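Local coordinates for microcin B17-processing protein McbB (Escherichia coli, PDB 6GRI), which works with McbC and McbD in the microcin synthetase complex, which processes the inactive microcin B17 precursor McbA into the active peptide, at the interface of chains A and B and the interface of chains A and C. Numbering follows the deposited sequence. Chains: chain A/B, Microcin B17-processing protein McbB; chain C, Microcin B17-processing protein McbC.

Contact 1: the interface of chains A and B. Residues chain A 236-238, 241; chain B 240, 243-244, 247.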
loop_
_atom_site.group_PDB
_atom_site.type_symbol
_atom_site.label_atom_id
_atom_site.label_comp_id
_atom_site.label_asym_id
_atom_site.label_seq_id
_atom_site.Cartn_x
_atom_site.Cartn_y
_atom_site.Cartn_z
ATOM N N GLU A 236 -6.141 -33.823 0.087
ATOM C CA GLU A 236 -6.276 -34.008 1.534
ATOM C C GLU A 236 -5.377 -33.016 2.263
ATOM O O GLU A 236 -5.779 -32.457 3.289
ATOM C CB GLU A 236 -5.904 -35.441 1.948
ATOM C CG GLU A 236 -6.025 -35.744 3.450
ATOM C CD GLU A 236 -5.311 -37.028 3.872
ATOM O OE1 GLU A 236 -5.327 -38.011 3.097
ATOM O OE2 GLU A 236 -4.736 -37.055 4.992
ATOM N N SER A 237 -4.167 -32.811 1.732
ATOM C CA SER A 237 -3.175 -31.938 2.355
ATOM C C SER A 237 -3.641 -30.486 2.386
ATOM O O SER A 237 -3.524 -29.834 3.423
ATOM C CB SER A 237 -1.807 -32.060 1.670
ATOM O OG SER A 237 -1.772 -31.407 0.416
ATOM N N GLU A 238 -4.196 -29.989 1.278
ATOM C CA GLU A 238 -4.756 -28.627 1.264
ATOM C C GLU A 238 -5.919 -28.474 2.254
ATOM O O GLU A 238 -6.075 -27.403 2.857
ATOM C CB GLU A 238 -5.215 -28.210 -0.128
ATOM C CG GLU A 238 -4.095 -27.844 -1.091
ATOM C CD GLU A 238 -3.466 -29.029 -1.808
ATOM O OE1 GLU A 238 -3.967 -30.175 -1.707
ATOM O OE2 GLU A 238 -2.445 -28.811 -2.493
ATOM N N PHE A 241 -4.256 -28.554 5.748
ATOM C CA PHE A 241 -3.741 -27.195 5.951
ATOM C C PHE A 241 -4.876 -26.280 6.399
ATOM O O PHE A 241 -4.766 -25.596 7.417
ATOM C CB PHE A 241 -3.129 -26.678 4.644
ATOM C CG PHE A 241 -2.317 -25.423 4.784
ATOM C CD1 PHE A 241 -0.986 -25.481 5.192
ATOM C CD2 PHE A 241 -2.857 -24.189 4.458
ATOM C CE1 PHE A 241 -0.219 -24.329 5.291
ATOM C CE2 PHE A 241 -2.096 -23.030 4.561
ATOM C CZ PHE A 241 -0.777 -23.097 4.979
ATOM N N GLY B 240 -1.943 -32.528 9.831
ATOM C CA GLY B 240 -2.403 -32.055 8.521
ATOM C C GLY B 240 -1.582 -30.891 8.000
ATOM O O GLY B 240 -1.194 -30.874 6.832
ATOM N N TYR B 243 1.690 -32.457 7.121
ATOM C CA TYR B 243 1.495 -33.235 5.883
ATOM C C TYR B 243 1.721 -32.368 4.640
ATOM O O TYR B 243 2.483 -32.732 3.744
ATOM C CB TYR B 243 0.074 -33.823 5.876
ATOM C CG TYR B 243 -0.237 -34.874 4.830
ATOM C CD1 TYR B 243 0.518 -36.030 4.735
ATOM C CD2 TYR B 243 -1.345 -34.745 3.982
ATOM C CE1 TYR B 243 0.218 -37.011 3.796
ATOM C CE2 TYR B 243 -1.656 -35.720 3.044
ATOM C CZ TYR B 243 -0.865 -36.855 2.953
ATOM O OH TYR B 243 -1.140 -37.851 2.038
ATOM N N HIS B 244 1.079 -31.201 4.629
ATOM C CA HIS B 244 1.054 -30.299 3.474
ATOM C C HIS B 244 2.383 -29.568 3.249
ATOM O O HIS B 244 2.813 -29.412 2.110
ATOM C CB HIS B 244 -0.103 -29.296 3.636
ATOM C CG HIS B 244 -0.203 -28.289 2.538
ATOM N ND1 HIS B 244 -0.800 -28.561 1.327
ATOM C CD2 HIS B 244 0.217 -27.004 2.473
ATOM C CE1 HIS B 244 -0.743 -27.484 0.562
ATOM N NE2 HIS B 244 -0.124 -26.527 1.231
ATOM N N LYS B 247 4.640 -32.011 1.635
ATOM C CA LYS B 247 4.314 -32.153 0.216
ATOM C C LYS B 247 4.893 -31.011 -0.632
ATOM O O LYS B 247 5.481 -31.256 -1.691
ATOM C CB LYS B 247 2.799 -32.229 0.009
ATOM C CG LYS B 247 2.386 -32.634 -1.405
ATOM C CD LYS B 247 0.880 -32.561 -1.620
ATOM C CE LYS B 247 0.425 -31.141 -1.914
ATOM N NZ LYS B 247 -0.991 -31.078 -2.350
#

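Contact 2: the interface of chains A and C. Residues chain A 283-285; chain C 21, 24-25, 28.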
loop_
_atom_site.group_PDB
_atom_site.type_symbol
_atom_site.label_atom_id
_atom_site.label_comp_id
_atom_site.label_asym_id
_atom_site.label_seq_id
_atom_site.Cartn_x
_atom_site.Cartn_y
_atom_site.Cartn_z
ATOM N N PRO A 283 -6.156 -6.157 7.161
ATOM C CA PRO A 283 -7.446 -5.554 7.445
ATOM C C PRO A 283 -8.013 -4.944 6.158
ATOM O O PRO A 283 -7.283 -4.279 5.404
ATOM C CB PRO A 283 -7.092 -4.454 8.434
ATOM C CG PRO A 283 -5.733 -3.992 8.011
ATOM C CD PRO A 283 -5.046 -5.211 7.442
ATOM N N VAL A 284 -9.293 -5.175 5.901
ATOM C CA VAL A 284 -9.924 -4.739 4.665
ATOM C C VAL A 284 -10.871 -3.600 4.976
ATOM O O VAL A 284 -11.417 -3.562 6.059
ATOM C CB VAL A 284 -10.646 -5.916 4.009
ATOM C CG1 VAL A 284 -11.458 -5.474 2.802
ATOM C CG2 VAL A 284 -9.623 -6.965 3.592
ATOM N N ILE A 285 -11.022 -2.664 4.042
ATOM C CA ILE A 285 -12.023 -1.595 4.157
ATOM C C ILE A 285 -13.422 -1.998 3.653
ATOM O O ILE A 285 -13.580 -2.938 2.870
ATOM C CB ILE A 285 -11.589 -0.303 3.439
ATOM C CG1 ILE A 285 -11.671 -0.412 1.906
ATOM C CG2 ILE A 285 -10.181 0.100 3.876
ATOM C CD1 ILE A 285 -11.239 0.858 1.188
ATOM N N ALA C 21 -9.149 5.233 -2.062
ATOM C CA ALA C 21 -8.924 3.827 -1.726
ATOM C C ALA C 21 -7.607 3.591 -0.969
ATOM O O ALA C 21 -7.593 2.888 0.032
ATOM C CB ALA C 21 -8.941 2.991 -2.992
ATOM N N LYS C 24 -7.658 5.120 2.652
ATOM C CA LYS C 24 -8.496 4.274 3.507
ATOM C C LYS C 24 -7.815 2.949 3.864
ATOM O O LYS C 24 -7.814 2.571 5.027
ATOM C CB LYS C 24 -9.829 3.966 2.831
ATOM C CG LYS C 24 -10.851 5.093 2.798
ATOM C CD LYS C 24 -11.996 4.675 1.889
ATOM C CE LYS C 24 -13.263 5.452 2.173
ATOM N NZ LYS C 24 -14.437 4.842 1.486
ATOM N N ASP C 25 -7.254 2.252 2.865
ATOM C CA ASP C 25 -6.441 1.019 3.082
ATOM C C ASP C 25 -5.348 1.198 4.119
ATOM O O ASP C 25 -5.029 0.253 4.839
ATOM C CB ASP C 25 -5.718 0.572 1.820
ATOM C CG ASP C 25 -6.645 0.111 0.724
ATOM O OD1 ASP C 25 -7.878 0.035 0.934
ATOM O OD2 ASP C 25 -6.120 -0.174 -0.381
ATOM N N VAL C 28 -6.938 2.084 7.900
ATOM C CA VAL C 28 -7.494 0.903 8.574
ATOM C C VAL C 28 -6.443 0.003 9.267
ATOM O O VAL C 28 -6.783 -0.801 10.157
ATOM C CB VAL C 28 -8.401 0.123 7.576
ATOM C CG1 VAL C 28 -8.824 -1.226 8.114
ATOM C CG2 VAL C 28 -9.647 0.951 7.268
HETATM O O HOH W 1 -5.609 -2.301 4.174
#

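Contact 1: the interface of chains A and B
B:Lys247 reaches across to A:Ser237 and A:Glu238 and joins two copies of McbB. From CB, its extended start, with CG anti to the backbone N, carries the chain towards A:Ser237. CD is the first atom to come near chain A, 3.5 Å from A:Ser237 OG. The chain bends at chi3 (81°), and CE passes the same hydroxyl. The terminal amine NZ then meets both the serine and the glutamate. It donates a hydrogen bond to A:Ser237 OG at 2.9 Å. NZ also forms a salt bridge with the carboxylate atom A:Glu238 OE2 at 2.7 Å. The amine comes to OE2 on the syn side, 30° out of the carboxylate plane. The other carboxylate oxygen, A:Glu238 OE1, is also within hydrogen-bonding distance of B:Lys247 NZ, at 3.2 Å. The two side chains cross at about a right angle.

The serine hydroxyl is shared. A:Ser237 OG, which takes the lysine N-H, is also hydrogen bonded to the imidazole atom B:His244 ND1 at 3.1 Å. The structure does not show which of the two donates. This bond helps to fix how the imidazole is turned. A:Phe241 CB sits over one face of that imidazole, towards its rim, and the phenyl atom CD1 packs near B:His244 CD2. At the imidazole edge lies A:Glu238 OE2. On the other flank, B:Tyr243 CD2 packs against A:Ser237 CB at 3.6 Å. The A:Glu236 carboxylate lies over the rim of one tyrosine face, near CE2, the two planes 22° apart.

All the residues lie on helix 236-254 of chain A and helix 236-252 of chain B. The same helix of the two copies therefore meets here, with the start of the chain A helix against the middle of its counterpart.

Contact 2: the interface of chains A and C
A:Ile285 crosses C:Val28, C:Lys24 and C:Asp25 each at about a right angle. Its two branches divide the work. The methyl A:Ile285 CG2 points to C:Val28 and packs on CG2 of that valine at 3.5 Å. The same methyl also lies near the backbone of C:Lys24 and C:Asp25. The longer branch takes the crowded position between the backbone N and the carbonyl carbon (chi1 73°). It then runs out straight, with chi2 at 180°, and carries CD1 to the side of the chain C helix. There A:Ile285 CD1 touches C:Lys24 CB at 3.8 Å, on the aliphatic root of the lysine. A:Ile285 CD1 also lies 3.5 Å from the carboxylate atom C:Asp25 OD1. The lysine chain is extended beyond CG, and its CD passes close to A:Ile285 CD1.

C:Val28 uses both methyls. While CG2 faces the isoleucine, C:Val28 CG1 meets the ring carbon A:Pro283 CB at 3.7 Å. The proline and valine side chains slide past each other in opposite directions. The valine thus touches two residues of the segment, one with each methyl. A:Val284, between them in sequence, contributes little to the packing.

A water adds a polar link beside this apolar patch. Water 1 O lies 2.9 Å from the backbone oxygen A:Pro283 O. On the other side, water 1 O lies 2.7 Å from the backbone oxygen C:Asp25 O. It bridges two acceptors that could not bond to each other directly.

The chain A segment is a loop just after strand 279-282. It packs on helix 17-27 of chain C and the 3-10 helix 28-30 that follows. This patch probably helps hold McbB to McbC in the synthetase complex, and its direct contacts described here are mostly apolar.

Contact 1 and contact 2 are about 32 Å apart, measured between the centres of their C-alpha atoms. They share chain A but no residue or secondary-structure element. Contact 1 uses its helix 236-254, and contact 2 uses the loop after strand 279-282. Both segments belong to the later part of the McbB sequence. In the patches described, contact 1 adds direct hydrogen bonds and a salt bridge to its packing, whereas contact 2 is mostly apolar with a water bridge. Through both contacts, chain A links a second McbB to the nitroreductase-family protein McbC. The deposited assembly holds four McbB, two McbC and two other protein chains.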